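PDB 3C8I: putative membrane protein from Corynebacterium diphtheriae NCTC 13129, which is of unknown function but belongs to the DUF3239 family and is probably membrane-anchored by a helix outside the crystallised portion. Local coordinates for the interface of chains A and B. Numbering follows the deposited sequence. Chains: chain A/B, Putative membrane protein.

The interface of chains A and B. Residues chain A 53-55, 98; chain B 94, 98-99.
The backbone amide N of A:Thr55 donates a hydrogen bond of 2.9 Å to the carbonyl O of B:Trp98, tying the loop just after strand 47-54 of one DUF3239 domain to the end of the 3-10 helix 96-98 of its neighbour, in a contact between copies that need not be the biological one. The bond is moderately straight, 154° at the hydrogen, but the amide comes in from above the carbonyl plane, 44° out of it, instead of along a lone pair. One water extends this polar seam, lying 3.0 Å from the backbone O of A:Asn53 and 3.2 Å from the backbone O of B:Ala99; it bridges two carbonyls that could not bond to each other directly.

Beside the seam, A:Trp98 supplies the main apolar surface, its indole reaching along chain B from B:Met94 to B:Ala99. The methyl CE of B:Met94 lies over one face of the indole, 3.7 Å from the centroid of the six-membered ring, a CH-pi contact that also touches the five-membered ring. A bend at chi3 (-73°) turns that methyl over the ring, while the sulfur SD sits 3.5 Å from CE3 of A:Trp98. Farther out on the benzo ring, CH2 meets the methyl CB of B:Ala99 at 3.9 Å.

The two copies of Trp98 pass each other in opposite directions without stacking: CD1 of A:Trp98 comes 3.8 Å from CE3 of B:Trp98, and the backbone O of A:Trp98 lies in plane at the edge of the B:Trp98 indole. The interface is not an exact two-fold, and here the A:Trp98 face takes the methionine while B:Trp98 offers its edge.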
loop_
_atom_site.group_PDB
_atom_site.type_symbol
_atom_site.label_atom_id
_atom_site.label_comp_id
_atom_site.label_asym_id
_atom_site.label_seq_id
_atom_site.Cartn_x
_atom_site.Cartn_y
_atom_site.Cartn_z
ATOM N N ASN A 53 2.154 -24.377 -3.137
ATOM C CA ASN A 53 1.233 -24.418 -4.255
ATOM C C ASN A 53 0.126 -23.391 -4.025
ATOM O O ASN A 53 -0.557 -23.405 -2.998
ATOM C CB ASN A 53 0.625 -25.817 -4.412
ATOM C CG ASN A 53 0.288 -26.146 -5.878
ATOM O OD1 ASN A 53 -0.254 -25.313 -6.614
ATOM N ND2 ASN A 53 0.654 -27.347 -6.313
ATOM N N ILE A 54 -0.039 -22.483 -4.959
ATOM C CA ILE A 54 -1.101 -21.505 -4.844
ATOM C C ILE A 54 -1.811 -21.365 -6.187
ATOM O O ILE A 54 -1.384 -21.925 -7.208
ATOM C CB ILE A 54 -0.563 -20.145 -4.370
ATOM C CG1 ILE A 54 0.378 -19.549 -5.422
ATOM C CG2 ILE A 54 0.146 -20.276 -3.008
ATOM C CD1 ILE A 54 0.788 -18.130 -5.171
ATOM N N THR A 55 -2.897 -20.612 -6.191
ATOM C CA THR A 55 -3.675 -20.470 -7.402
ATOM C C THR A 55 -3.516 -19.112 -8.031
ATOM O O THR A 55 -3.389 -19.022 -9.248
ATOM C CB THR A 55 -5.153 -20.834 -7.141
ATOM O OG1 THR A 55 -5.196 -22.140 -6.537
ATOM C CG2 THR A 55 -5.920 -20.905 -8.422
ATOM N N TRP A 98 -1.200 -10.810 -1.339
ATOM C CA TRP A 98 -2.394 -11.310 -0.677
ATOM C C TRP A 98 -2.966 -10.332 0.337
ATOM O O TRP A 98 -4.197 -10.313 0.522
ATOM C CB TRP A 98 -2.172 -12.671 -0.021
ATOM C CG TRP A 98 -2.129 -13.833 -0.968
ATOM C CD1 TRP A 98 -2.247 -13.812 -2.324
ATOM C CD2 TRP A 98 -1.940 -15.193 -0.604
ATOM N NE1 TRP A 98 -2.163 -15.092 -2.821
ATOM C CE2 TRP A 98 -1.962 -15.954 -1.785
ATOM C CE3 TRP A 98 -1.734 -15.840 0.609
ATOM C CZ2 TRP A 98 -1.809 -17.348 -1.788
ATOM C CZ3 TRP A 98 -1.588 -17.225 0.604
ATOM C CH2 TRP A 98 -1.624 -17.959 -0.601
ATOM N N MET B 94 -8.946 -12.118 2.212
ATOM C CA MET B 94 -8.568 -12.733 0.932
ATOM C C MET B 94 -9.433 -13.959 0.665
ATOM O O MET B 94 -9.743 -14.711 1.589
ATOM C CB MET B 94 -7.078 -13.145 0.924
ATOM C CG MET B 94 -6.666 -14.193 1.950
ATOM S SD MET B 94 -4.996 -14.954 1.650
ATOM C CE MET B 94 -5.310 -16.007 0.240
ATOM N N TRP B 98 -7.588 -18.179 -3.810
ATOM C CA TRP B 98 -6.260 -17.740 -4.263
ATOM C C TRP B 98 -5.180 -18.720 -3.795
ATOM O O TRP B 98 -4.097 -18.774 -4.373
ATOM C CB TRP B 98 -5.898 -16.364 -3.716
ATOM C CG TRP B 98 -6.635 -15.192 -4.313
ATOM C CD1 TRP B 98 -7.444 -15.189 -5.414
ATOM C CD2 TRP B 98 -6.572 -13.842 -3.853
ATOM N NE1 TRP B 98 -7.918 -13.911 -5.653
ATOM C CE2 TRP B 98 -7.400 -13.065 -4.705
ATOM C CE3 TRP B 98 -5.928 -13.215 -2.781
ATOM C CZ2 TRP B 98 -7.583 -11.688 -4.518
ATOM C CZ3 TRP B 98 -6.115 -11.864 -2.594
ATOM C CH2 TRP B 98 -6.948 -11.113 -3.450
ATOM N N ALA B 99 -5.500 -19.472 -2.743
ATOM C CA ALA B 99 -4.598 -20.447 -2.118
ATOM C C ALA B 99 -4.804 -21.904 -2.552
ATOM O O ALA B 99 -3.865 -22.701 -2.437
ATOM C CB ALA B 99 -4.724 -20.358 -0.609
HETATM O O HOH W 1 -1.549 -22.559 -0.290
#